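Local structure of long form salivary protein D7L1 (Anopheles stephensi, 3NHI) at residues 139-142 / 147-150; 170-175 / 187-192. The protein binds and sequesters cysteinyl leukotrienes and thromboxane A2 analogues in mosquito saliva, blunting the host's response to blood feeding. All blocks are in the same frame, centred on the assembly; numbering follows the deposited sequence.

Contact 1. Residues 139-142 / 147-150; sequences AKIY and EIKQ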
loop_
_atom_site.group_PDB
_atom_site.type_symbol
_atom_site.label_atom_id
_atom_site.label_comp_id
_atom_site.label_asym_id
_atom_site.label_seq_id
_atom_site.Cartn_x
_atom_site.Cartn_y
_atom_site.Cartn_z
ATOM N N ALA A 139 0.203 -4.611 15.741
ATOM C CA ALA A 139 0.696 -3.651 16.733
ATOM C C ALA A 139 2.017 -4.113 17.342
ATOM O O ALA A 139 2.915 -3.301 17.571
ATOM C CB ALA A 139 -0.351 -3.386 17.812
ATOM N N LYS A 140 2.158 -5.425 17.552
ATOM C CA LYS A 140 3.402 -5.966 18.098
ATOM C C LYS A 140 4.558 -5.780 17.118
ATOM O O LYS A 140 5.683 -5.522 17.527
ATOM C CB LYS A 140 3.275 -7.450 18.455
ATOM C CG LYS A 140 2.349 -7.733 19.617
ATOM C CD LYS A 140 2.292 -9.218 19.938
ATOM C CE LYS A 140 1.324 -9.478 21.081
ATOM N NZ LYS A 140 1.447 -10.854 21.641
ATOM N N ILE A 141 4.278 -5.919 15.822
ATOM C CA ILE A 141 5.284 -5.700 14.794
ATOM C C ILE A 141 5.750 -4.240 14.795
ATOM O O ILE A 141 6.949 -3.980 14.814
ATOM C CB ILE A 141 4.764 -6.113 13.378
ATOM C CG1 ILE A 141 4.260 -7.574 13.360
ATOM C CG2 ILE A 141 5.828 -5.825 12.292
ATOM C CD1 ILE A 141 5.335 -8.647 13.494
ATOM N N TYR A 142 4.811 -3.289 14.797
ATOM C CA TYR A 142 5.184 -1.871 14.818
ATOM C C TYR A 142 5.992 -1.537 16.067
ATOM O O TYR A 142 6.985 -0.812 15.985
ATOM C CB TYR A 142 3.962 -0.963 14.769
ATOM C CG TYR A 142 3.168 -1.027 13.488
ATOM C CD1 TYR A 142 3.704 -0.582 12.269
ATOM C CD2 TYR A 142 1.861 -1.501 13.494
ATOM C CE1 TYR A 142 2.954 -0.634 11.094
ATOM C CE2 TYR A 142 1.100 -1.558 12.330
ATOM C CZ TYR A 142 1.651 -1.130 11.129
ATOM O OH TYR A 142 0.905 -1.180 9.969
ATOM N N GLU A 147 11.149 1.408 12.667
ATOM C CA GLU A 147 11.515 1.870 11.333
ATOM C C GLU A 147 10.392 1.699 10.295
ATOM O O GLU A 147 10.530 2.120 9.152
ATOM C CB GLU A 147 12.805 1.168 10.877
ATOM C CG GLU A 147 12.656 -0.336 10.581
ATOM C CD GLU A 147 12.953 -1.273 11.764
ATOM O OE1 GLU A 147 12.755 -0.905 12.950
ATOM O OE2 GLU A 147 13.385 -2.415 11.479
ATOM N N ILE A 148 9.292 1.074 10.698
ATOM C CA ILE A 148 8.125 0.900 9.813
ATOM C C ILE A 148 7.206 2.109 9.971
ATOM O O ILE A 148 6.932 2.522 11.101
ATOM C CB ILE A 148 7.304 -0.373 10.177
ATOM C CG1 ILE A 148 8.188 -1.628 10.156
ATOM C CG2 ILE A 148 6.104 -0.524 9.229
ATOM C CD1 ILE A 148 7.497 -2.884 10.667
ATOM N N LYS A 149 6.712 2.663 8.865
ATOM C CA LYS A 149 5.713 3.736 8.945
ATOM C C LYS A 149 4.484 3.248 9.718
ATOM O O LYS A 149 3.915 2.203 9.410
ATOM C CB LYS A 149 5.304 4.224 7.546
ATOM C CG LYS A 149 4.338 5.420 7.595
ATOM C CD LYS A 149 3.460 5.519 6.357
ATOM C CE LYS A 149 2.307 4.538 6.390
ATOM N NZ LYS A 149 1.197 5.014 7.281
ATOM N N GLN A 150 4.085 4.023 10.722
ATOM C CA GLN A 150 3.008 3.615 11.608
ATOM C C GLN A 150 1.658 4.021 11.037
ATOM O O GLN A 150 1.568 4.898 10.168
ATOM C CB GLN A 150 3.215 4.239 12.987
ATOM C CG GLN A 150 4.645 4.085 13.529
ATOM C CD GLN A 150 4.917 2.733 14.180
ATOM O OE1 GLN A 150 4.248 2.353 15.141
ATOM N NE2 GLN A 150 5.927 2.014 13.677
HETATM O O HOH W 1 1.323 1.259 8.613
#
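The carbonyl O of K149 meets the phenol of Y142 in two ways: it lies 3.4 Å from ring carbon CE1 of Y142, and it accepts a hydrogen bond at 2.9 Å from a water whose oxygen is also 2.8 Å from OH of Y142. No direct hydrogen bond joins the two segments, so this water is their polar bridge. Tyrosine suits the place because its ring packs against I148 and the apolar side chains of helix 8-22 while its hydroxyl reaches the water at the far end.

I148 and Q150 pack against the same ring. CG2 of I148 touches the ring edge near its plane, 3.7 Å from CE1 of Y142, and the two side chains cross at about a right angle. The other branch of I148 extends the apolar contact, its CD1 reaching 3.8 Å from CG2 of I141; a branched isoleucine can thus serve two partners at once. Q150 slides past Y142 in the opposite direction, its amide plane turned 72° from the ring, with OE1 3.3 Å from CB of Y142. A bend at chi2 (-82°) folds the amide back over its own segment, where NE2 donates to O of I148 at 2.8 Å, with an N-H...O angle of 156°. That bond helps fix the amide's rotation, with both OE1 and NE2 lying alongside Y142.

Y142 lies beside K151, a binding residue for leukotriene C4 and thromboxane A2, and its side chain is about 5 Å from the bound hydroxyicosatetraenoic acid, close to the lipid pocket. The contact folds the chain leaving helix 135-144 back against that helix. Helix 8-22 packs on Y142, I141 and I148, helix 73-85 on I141, and helix 155-163 on K149.

Contact 2. Residues 170-175 / 187-192; sequences SEWKNG and KDAIDC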
loop_
_atom_site.group_PDB
_atom_site.type_symbol
_atom_site.label_atom_id
_atom_site.label_comp_id
_atom_site.label_asym_id
_atom_site.label_seq_id
_atom_site.Cartn_x
_atom_site.Cartn_y
_atom_site.Cartn_z
ATOM N N SER A 170 14.759 20.959 8.966
ATOM C CA SER A 170 13.897 20.500 7.885
ATOM C C SER A 170 13.365 21.666 7.061
ATOM O O SER A 170 12.992 22.715 7.598
ATOM C CB SER A 170 12.728 19.684 8.425
ATOM O OG SER A 170 11.815 19.394 7.380
ATOM N N GLU A 171 13.323 21.462 5.748
ATOM C CA GLU A 171 12.727 22.434 4.837
ATOM C C GLU A 171 11.223 22.544 5.070
ATOM O O GLU A 171 10.590 23.490 4.622
ATOM C CB GLU A 171 13.026 22.064 3.385
ATOM C CG GLU A 171 14.504 22.217 3.043
ATOM C CD GLU A 171 14.866 21.752 1.646
ATOM O OE1 GLU A 171 16.075 21.573 1.411
ATOM O OE2 GLU A 171 13.968 21.580 0.789
ATOM N N TRP A 172 10.663 21.562 5.776
ATOM C CA TRP A 172 9.235 21.500 6.029
ATOM C C TRP A 172 8.890 21.779 7.496
ATOM O O TRP A 172 7.779 21.479 7.945
ATOM C CB TRP A 172 8.691 20.133 5.597
ATOM C CG TRP A 172 8.936 19.783 4.148
ATOM C CD1 TRP A 172 9.257 20.639 3.127
ATOM C CD2 TRP A 172 8.832 18.480 3.562
ATOM N NE1 TRP A 172 9.385 19.939 1.944
ATOM C CE2 TRP A 172 9.127 18.614 2.186
ATOM C CE3 TRP A 172 8.526 17.207 4.068
ATOM C CZ2 TRP A 172 9.117 17.520 1.309
ATOM C CZ3 TRP A 172 8.525 16.129 3.199
ATOM C CH2 TRP A 172 8.814 16.292 1.837
ATOM N N LYS A 173 9.831 22.389 8.214
ATOM C CA LYS A 173 9.671 22.691 9.644
ATOM C C LYS A 173 8.384 23.432 10.015
ATOM O O LYS A 173 7.748 23.107 11.023
ATOM C CB LYS A 173 10.894 23.454 10.182
ATOM C CG LYS A 173 10.846 23.780 11.683
ATOM C CD LYS A 173 10.989 22.525 12.543
ATOM C CE LYS A 173 11.120 22.865 14.023
ATOM N NZ LYS A 173 12.490 23.343 14.375
ATOM N N ASN A 174 8.007 24.422 9.216
ATOM C CA ASN A 174 6.756 25.156 9.449
ATOM C C ASN A 174 5.532 24.527 8.756
ATOM O O ASN A 174 4.429 25.076 8.810
ATOM C CB ASN A 174 6.925 26.624 9.043
ATOM C CG ASN A 174 7.935 27.369 9.917
ATOM O OD1 ASN A 174 8.079 27.087 11.109
ATOM N ND2 ASN A 174 8.630 28.333 9.322
ATOM N N GLY A 175 5.741 23.367 8.132
ATOM C CA GLY A 175 4.743 22.695 7.297
ATOM C C GLY A 175 5.372 22.422 5.941
ATOM O O GLY A 175 6.183 23.210 5.455
ATOM N N LYS A 187 15.711 15.493 -1.970
ATOM C CA LYS A 187 15.737 14.383 -2.910
ATOM C C LYS A 187 15.486 13.058 -2.191
ATOM O O LYS A 187 14.733 12.213 -2.688
ATOM C CB LYS A 187 17.055 14.335 -3.689
ATOM C CG LYS A 187 17.256 15.556 -4.577
ATOM C CD LYS A 187 18.574 15.483 -5.331
ATOM C CE LYS A 187 18.730 16.664 -6.270
ATOM N NZ LYS A 187 20.134 16.760 -6.779
ATOM N N ASP A 188 16.101 12.881 -1.026
ATOM C CA ASP A 188 15.894 11.674 -0.243
ATOM C C ASP A 188 14.445 11.545 0.225
ATOM O O ASP A 188 13.823 10.481 0.067
ATOM C CB ASP A 188 16.840 11.618 0.954
ATOM C CG ASP A 188 16.689 10.332 1.725
ATOM O OD1 ASP A 188 17.159 9.282 1.227
ATOM O OD2 ASP A 188 16.069 10.349 2.803
ATOM N N ALA A 189 13.907 12.619 0.807
ATOM C CA ALA A 189 12.525 12.613 1.257
ATOM C C ALA A 189 11.576 12.230 0.122
ATOM O O ALA A 189 10.688 11.388 0.309
ATOM C CB ALA A 189 12.140 13.967 1.843
ATOM N N ILE A 190 11.781 12.832 -1.048
ATOM C CA ILE A 190 10.894 12.590 -2.179
ATOM C C ILE A 190 11.008 11.149 -2.708
ATOM O O ILE A 190 9.993 10.551 -3.087
ATOM C CB ILE A 190 11.082 13.669 -3.286
ATOM C CG1 ILE A 190 10.632 15.053 -2.784
ATOM C CG2 ILE A 190 10.301 13.310 -4.550
ATOM C CD1 ILE A 190 9.153 15.162 -2.316
ATOM N N ASP A 191 12.216 10.588 -2.711
ATOM C CA ASP A 191 12.372 9.184 -3.081
ATOM C C ASP A 191 11.600 8.281 -2.115
ATOM O O ASP A 191 10.862 7.372 -2.534
ATOM C CB ASP A 191 13.847 8.784 -3.139
ATOM C CG ASP A 191 14.027 7.346 -3.536
ATOM O OD1 ASP A 191 14.432 6.550 -2.670
ATOM O OD2 ASP A 191 13.742 7.002 -4.699
ATOM N N CYS A 192 11.742 8.558 -0.823
ATOM C CA CYS A 192 11.080 7.784 0.213
ATOM C C CYS A 192 9.554 7.902 0.049
ATOM O O CYS A 192 8.815 6.917 0.193
ATOM C CB CYS A 192 11.576 8.281 1.575
ATOM S SG CYS A 192 10.750 7.612 3.027
#
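Apolar contact alone joins the loop 170-175 to the helical segment 187-192, and one indole makes it. The six-membered ring of W172 leads, with CH2 4.1 Å from CB of A189 and 4.3 Å from CD1 of I190. The methyl of I190 arrives at the ring edge, near the indole plane, whereas that of A189 approaches obliquely. CB of W172 points toward the helix, and chi1 of -58°, with CG anti to the carbonyl carbon, carries the indole on until its CH2 end meets both residues. Alanine is short enough to let the ring come near the helix backbone, and the CD1 methyl ending the longer I190 branch reaches the ring's edge.

Aromatic packing continues beyond the two segments: the ring of W164 meets that of W172 with planes about 55° apart, while L186 and I193 of helix 184-196 also touch W172.

Hydrogen bonds shape the loop that presents the indole. OG of S170 accepts from N of W172 at 2.9 Å, forming an ST turn, and also bonds to E160. Two type I beta turns overlap at W172 and K173, S170 to K173 and W172 to G175; the second is closed by N of G175 and O of W172 at 2.8 Å. G175 has a positive phi (126°), where a side chain would press on the preceding carbonyl.

C192 and C159 form a disulfide that ties helix 184-196 to helix 155-163. Helices joined by disulfides around an apolar interior are characteristic of the odorant-binding protein fold of the PBP/GOBP family, and here W172 rests its indole against one such helix.

Following the chain from the N terminus, contact 1 closes first: a four-residue connection brings 147-150 back against 139-142 at the end of helix 135-144, beside the lipid pocket. The chain then runs through helix 155-163 and enters the longer loop holding 170-175. Eleven residues, the last three already helical, separate 170-175 from 187-192, so contact 2 brings the loop onto the helix that follows it. The two are in series, neither nested nor crossed, with centres 21 Å apart and nearest atoms about 8 Å apart. Helix 155-163 is their common neighbour, touching K149 of contact 1 and, in contact 2, W172 and A189, besides sharing the disulfide with C192.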